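Local coordinates for fructosyl amine: oxygen oxidoreductase (Aspergillus fumigatus, PDB 3DJE), which is an FAD-dependent fructosamine oxidase (amadoriase) that deglycates fructosyl amino acids, with oxygen as electron acceptor, at residues T237-A242 and S330-C335. Numbering follows the deposited sequence.
With FAD (flavin-adenine dinucleotide), chain C.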
ATOM      1  N   THR A 237      -5.909  -0.500   9.438  1.00 12.47           N
ATOM      2  CA  THR A 237      -7.246  -0.055   9.721  1.00 12.55           C
ATOM      3  C   THR A 237      -7.400   1.408   9.306  1.00 12.17           C
ATOM      4  O   THR A 237      -6.481   2.214   9.460  1.00 12.60           O
ATOM      5  CB  THR A 237      -7.555  -0.232  11.241  1.00 12.64           C
ATOM      6  OG1 THR A 237      -6.378   0.077  12.007  1.00 13.88           O
ATOM      7  CG2 THR A 237      -7.927  -1.671  11.515  1.00 13.73           C
ATOM      8  N   LEU A 238      -8.560   1.740   8.749  1.00 12.11           N
ATOM      9  CA  LEU A 238      -8.849   3.110   8.334  1.00 12.17           C
ATOM     10  C   LEU A 238     -10.323   3.444   8.556  1.00 12.50           C
ATOM     11  O   LEU A 238     -11.197   2.557   8.489  1.00 12.58           O
ATOM     12  CB  LEU A 238      -8.464   3.323   6.854  1.00 12.61           C
ATOM     13  CG  LEU A 238      -9.331   2.658   5.769  1.00 11.96           C
ATOM     14  CD1 LEU A 238     -10.510   3.515   5.314  1.00 13.11           C
ATOM     15  CD2 LEU A 238      -8.465   2.254   4.554  1.00 13.80           C
ATOM     16  N   VAL A 239     -10.583   4.722   8.816  1.00 12.26           N
ATOM     17  CA  VAL A 239     -11.948   5.240   8.933  1.00 12.25           C
ATOM     18  C   VAL A 239     -12.055   6.563   8.177  1.00 12.45           C
ATOM     19  O   VAL A 239     -11.037   7.198   7.902  1.00 11.71           O
ATOM     20  CB  VAL A 239     -12.386   5.467  10.426  1.00 13.04           C
ATOM     21  CG1 VAL A 239     -12.180   4.210  11.249  1.00 14.42           C
ATOM     22  CG2 VAL A 239     -11.659   6.673  11.047  1.00 13.07           C
ATOM     23  N   HIS A 240     -13.282   6.958   7.847  1.00 12.07           N
ATOM     24  CA  HIS A 240     -13.589   8.315   7.383  1.00 12.82           C
ATOM     25  C   HIS A 240     -14.526   9.003   8.384  1.00 13.75           C
ATOM     26  O   HIS A 240     -15.409   8.357   8.958  1.00 14.02           O
ATOM     27  CB  HIS A 240     -14.329   8.270   6.049  1.00 12.72           C
ATOM     28  CG  HIS A 240     -13.531   7.719   4.901  1.00 13.46           C
ATOM     29  ND1 HIS A 240     -13.973   7.795   3.598  1.00 14.64           N
ATOM     30  CD2 HIS A 240     -12.319   7.111   4.854  1.00 13.96           C
ATOM     31  CE1 HIS A 240     -13.081   7.231   2.798  1.00 15.05           C
ATOM     32  NE2 HIS A 240     -12.062   6.820   3.533  1.00 14.67           N
ATOM     33  N   ILE A 241     -14.342  10.306   8.542  1.00 13.85           N
ATOM     34  CA  ILE A 241     -15.318  11.185   9.202  1.00 15.40           C
ATOM     35  C   ILE A 241     -15.809  12.228   8.190  1.00 15.69           C
ATOM     36  O   ILE A 241     -15.000  12.912   7.572  1.00 16.08           O
ATOM     37  CB  ILE A 241     -14.699  11.858  10.449  1.00 15.35           C
ATOM     38  CG1 ILE A 241     -14.511  10.804  11.537  1.00 16.20           C
ATOM     39  CG2 ILE A 241     -15.575  13.037  10.969  1.00 14.90           C
ATOM     40  CD1 ILE A 241     -13.717  11.284  12.745  1.00 18.17           C
ATOM     41  N   ALA A 242     -17.132  12.327   8.017  1.00 16.49           N
ATOM     42  CA  ALA A 242     -17.718  13.295   7.079  1.00 17.53           C
ATOM     43  C   ALA A 242     -17.929  14.655   7.726  1.00 18.74           C
ATOM     44  O   ALA A 242     -18.691  14.781   8.696  1.00 19.38           O
ATOM     45  CB  ALA A 242     -19.039  12.783   6.514  1.00 17.55           C
ATOM     46  N   SER A 330     -18.136   7.600   9.048  1.00 16.34           N
ATOM     47  CA  SER A 330     -19.005   7.441   7.874  1.00 15.72           C
ATOM     48  C   SER A 330     -18.615   6.214   7.044  1.00 14.98           C
ATOM     49  O   SER A 330     -19.387   5.764   6.191  1.00 15.78           O
ATOM     50  CB  SER A 330     -18.942   8.681   6.994  1.00 16.26           C
ATOM     51  OG  SER A 330     -17.606   8.902   6.586  1.00 17.02           O
ATOM     52  N   PHE A 331     -17.403   5.703   7.281  1.00 13.52           N
ATOM     53  CA  PHE A 331     -16.866   4.544   6.570  1.00 13.05           C
ATOM     54  C   PHE A 331     -15.718   3.974   7.396  1.00 12.47           C
ATOM     55  O   PHE A 331     -15.014   4.719   8.079  1.00 13.57           O
ATOM     56  CB  PHE A 331     -16.376   4.953   5.166  1.00 12.56           C
ATOM     57  CG  PHE A 331     -15.779   3.810   4.369  1.00 12.73           C
ATOM     58  CD1 PHE A 331     -16.586   2.795   3.874  1.00 14.43           C
ATOM     59  CD2 PHE A 331     -14.404   3.758   4.122  1.00 13.68           C
ATOM     60  CE1 PHE A 331     -16.044   1.719   3.138  1.00 14.35           C
ATOM     61  CE2 PHE A 331     -13.851   2.700   3.401  1.00 13.02           C
ATOM     62  CZ  PHE A 331     -14.667   1.679   2.907  1.00 13.97           C
ATOM     63  N   ALA A 332     -15.548   2.658   7.328  1.00 12.42           N
ATOM     64  CA  ALA A 332     -14.429   1.972   7.980  1.00 12.31           C
ATOM     65  C   ALA A 332     -14.106   0.673   7.270  1.00 12.74           C
ATOM     66  O   ALA A 332     -15.012  -0.049   6.830  1.00 13.86           O
ATOM     67  CB  ALA A 332     -14.752   1.689   9.453  1.00 12.70           C
ATOM     68  N   ARG A 333     -12.819   0.355   7.173  1.00 12.75           N
ATOM     69  CA  ARG A 333     -12.423  -0.947   6.649  1.00 12.59           C
ATOM     70  C   ARG A 333     -11.035  -1.373   7.079  1.00 12.88           C
ATOM     71  O   ARG A 333     -10.210  -0.552   7.490  1.00 12.61           O
ATOM     72  CB  ARG A 333     -12.507  -0.998   5.118  1.00 13.00           C
ATOM     73  CG  ARG A 333     -11.315  -0.391   4.368  1.00 12.64           C
ATOM     74  CD  ARG A 333     -11.457  -0.827   2.938  1.00 13.89           C
ATOM     75  NE  ARG A 333     -10.488  -0.270   1.981  1.00 14.00           N
ATOM     76  CZ  ARG A 333      -9.554  -1.002   1.375  1.00 16.63           C
ATOM     77  NH1 ARG A 333      -8.770  -0.447   0.464  1.00 15.66           N
ATOM     78  NH2 ARG A 333      -9.408  -2.293   1.670  1.00 15.16           N
ATOM     79  N   ILE A 334     -10.795  -2.671   6.964  1.00 12.06           N
ATOM     80  CA  ILE A 334      -9.429  -3.193   7.028  1.00 11.32           C
ATOM     81  C   ILE A 334      -8.823  -3.233   5.608  1.00 11.95           C
ATOM     82  O   ILE A 334      -9.544  -3.331   4.596  1.00 11.84           O
ATOM     83  CB  ILE A 334      -9.359  -4.554   7.740  1.00 12.27           C
ATOM     84  CG1 ILE A 334     -10.071  -5.644   6.928  1.00 11.45           C
ATOM     85  CG2 ILE A 334      -9.981  -4.423   9.173  1.00 11.22           C
ATOM     86  CD1 ILE A 334      -9.933  -7.059   7.532  1.00 12.20           C
ATOM     87  N   CYS A 335      -7.500  -3.143   5.558  1.00 11.76           N
ATOM     88  CA  CYS A 335      -6.769  -2.963   4.321  1.00 11.80           C
ATOM     89  C   CYS A 335      -5.510  -3.824   4.416  1.00 11.57           C
ATOM     90  O   CYS A 335      -4.753  -3.706   5.391  1.00 10.81           O
ATOM     91  CB  CYS A 335      -6.408  -1.476   4.240  1.00 11.65           C
ATOM     92  SG  CYS A 335      -5.234  -0.994   2.973  1.00 14.40           S
TER
HETATM   93  PA  FAD C 500      -3.337  -4.630  -4.067  1.00  9.66           P
HETATM   94  O1A FAD C 500      -3.420  -3.274  -4.622  1.00 10.32           O
HETATM   95  O2A FAD C 500      -4.041  -4.920  -2.780  1.00  9.99           O
HETATM   96  O5B FAD C 500      -3.843  -5.569  -5.234  1.00 10.46           O
HETATM   97  C5B FAD C 500      -4.036  -6.977  -5.072  1.00 10.37           C
HETATM   98  C4B FAD C 500      -5.069  -7.405  -6.121  1.00 11.02           C
HETATM   99  O4B FAD C 500      -5.041  -8.843  -6.058  1.00  9.92           O
HETATM  100  C3B FAD C 500      -6.468  -6.954  -5.640  1.00 11.02           C
HETATM  101  O3B FAD C 500      -7.091  -6.084  -6.599  1.00 12.08           O
HETATM  102  C2B FAD C 500      -7.208  -8.296  -5.516  1.00  9.60           C
HETATM  103  O2B FAD C 500      -8.600  -8.209  -5.956  1.00 12.18           O
HETATM  104  C1B FAD C 500      -6.336  -9.233  -6.399  1.00 11.05           C
HETATM  105  N9A FAD C 500      -6.715 -10.645  -6.089  1.00 10.58           N
HETATM  106  C8A FAD C 500      -6.992 -11.198  -4.889  1.00 10.90           C
HETATM  107  N7A FAD C 500      -7.348 -12.487  -5.074  1.00  9.14           N
HETATM  108  C5A FAD C 500      -7.295 -12.739  -6.390  1.00  8.71           C
HETATM  109  C6A FAD C 500      -7.564 -13.867  -7.173  1.00  9.40           C
HETATM  110  N6A FAD C 500      -7.985 -15.015  -6.591  1.00 10.29           N
HETATM  111  N1A FAD C 500      -7.407 -13.782  -8.509  1.00  9.55           N
HETATM  112  C2A FAD C 500      -7.001 -12.648  -9.093  1.00  9.77           C
HETATM  113  N3A FAD C 500      -6.740 -11.551  -8.376  1.00  8.96           N
HETATM  114  C4A FAD C 500      -6.882 -11.580  -7.029  1.00  8.87           C
HETATM  115  N1  FAD C 500       1.418   2.930   0.490  1.00  9.29           N
HETATM  116  C2  FAD C 500       1.967   4.173   0.183  1.00  9.88           C
HETATM  117  O2  FAD C 500       2.828   4.300  -0.690  1.00 10.41           O
HETATM  118  N3  FAD C 500       1.532   5.295   0.889  1.00  9.88           N
HETATM  119  C4  FAD C 500       0.577   5.203   1.896  1.00 11.21           C
HETATM  120  O4  FAD C 500       0.212   6.221   2.498  1.00 10.70           O
HETATM  121  C4X FAD C 500       0.047   3.942   2.208  1.00 10.49           C
HETATM  122  N5  FAD C 500      -0.900   3.811   3.222  1.00 11.11           N
HETATM  123  C5X FAD C 500      -1.546   2.590   3.401  1.00  9.98           C
HETATM  124  C6  FAD C 500      -2.631   2.533   4.270  1.00 11.30           C
HETATM  125  C7  FAD C 500      -3.329   1.344   4.438  1.00 11.37           C
HETATM  126  C7M FAD C 500      -4.502   1.335   5.428  1.00 11.77           C
HETATM  127  C8  FAD C 500      -2.962   0.208   3.717  1.00 10.75           C
HETATM  128  C8M FAD C 500      -3.790  -1.092   3.850  1.00 11.57           C
HETATM  129  C9  FAD C 500      -1.879   0.277   2.830  1.00 10.37           C
HETATM  130  C9A FAD C 500      -1.171   1.473   2.657  1.00  9.09           C
HETATM  131  N10 FAD C 500      -0.071   1.570   1.784  1.00  9.79           N
HETATM  132  C10 FAD C 500       0.474   2.821   1.498  1.00  9.91           C
HETATM  133  C1' FAD C 500       0.495   0.367   1.157  1.00  8.36           C
HETATM  134  C2' FAD C 500      -0.087   0.188  -0.246  1.00  8.62           C
HETATM  135  O2' FAD C 500      -1.505   0.464  -0.228  1.00  9.46           O
HETATM  136  C3' FAD C 500       0.174  -1.239  -0.719  1.00  7.33           C
HETATM  137  O3' FAD C 500       1.554  -1.576  -0.464  1.00  9.64           O
HETATM  138  C4' FAD C 500      -0.074  -1.406  -2.222  1.00  8.43           C
HETATM  139  O4' FAD C 500      -1.300  -0.798  -2.627  1.00  9.75           O
HETATM  140  C5' FAD C 500      -0.124  -2.903  -2.550  1.00  9.58           C
HETATM  141  O5' FAD C 500      -0.299  -3.080  -3.966  1.00  8.86           O
HETATM  142  P   FAD C 500      -0.463  -4.553  -4.576  1.00  9.27           P
HETATM  143  O1P FAD C 500       0.674  -5.401  -4.110  1.00  9.53           O
HETATM  144  O2P FAD C 500      -0.715  -4.362  -6.019  1.00  9.14           O
HETATM  145  O3P FAD C 500      -1.811  -5.125  -3.912  1.00  9.07           O
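Leu238 and Arg333 form an antiparallel hydrogen-bonded pair, Leu238 N to Arg333 O at 3.1 Å and Arg333 N to Leu238 O at 3.0 Å. Strands 232-242 and 331-339 thereby lie side by side in a mixed sheet that meets the flavin at Cys335. Further bonds run from His240 N to Phe331 O and from Ser330 N to His240 O. Leu238, His240, Phe331 and Arg333 share one face. From CB of Leu238, chi1 of 71° sets CG between its own N and carbonyl carbon, where it meets Arg333 O and Arg333 CG. The tip then forks: CD1 reaches Phe331 CE2 at 3.9 Å, while CD2 rests on Arg333 CG, also at 3.9 Å, and comes within 4.3 Å of Cys335 CB. Next along, the rings of His240 and Phe331 form an edge-to-face pair with planes at 61°; Phe331 CD2 stands 3.8 Å above the centre of the imidazole, whose ND1 bonds to Glu274 on the neighbouring strand 274-289. The other face carries Val239 CG1 against Ala332 CB and is covered by helix 307-320. Arg333 runs extended from CG to NE, and its NH1 bonds to Ser46 O and Asn49 O, tying the strand to the loop of Ser46, whose OG is itself hydrogen-bonded to FAD; NH2 adds a weak bond to Ile334 O. At Cys335, SG lies anti to the backbone N (chi1 169°) and is joined covalently to FAD C8M at 1.7 Å, the 8-alpha-S-cysteinyl link known in the MSOX/MTOX family. The strand pair is therefore bonded to the flavin through Cys335: the thioether fastens the dimethylbenzene end of the isoalloxazine to the sheet, and, as in other cysteinyl flavins, attachment at this position probably raises the redox potential of the cofactor.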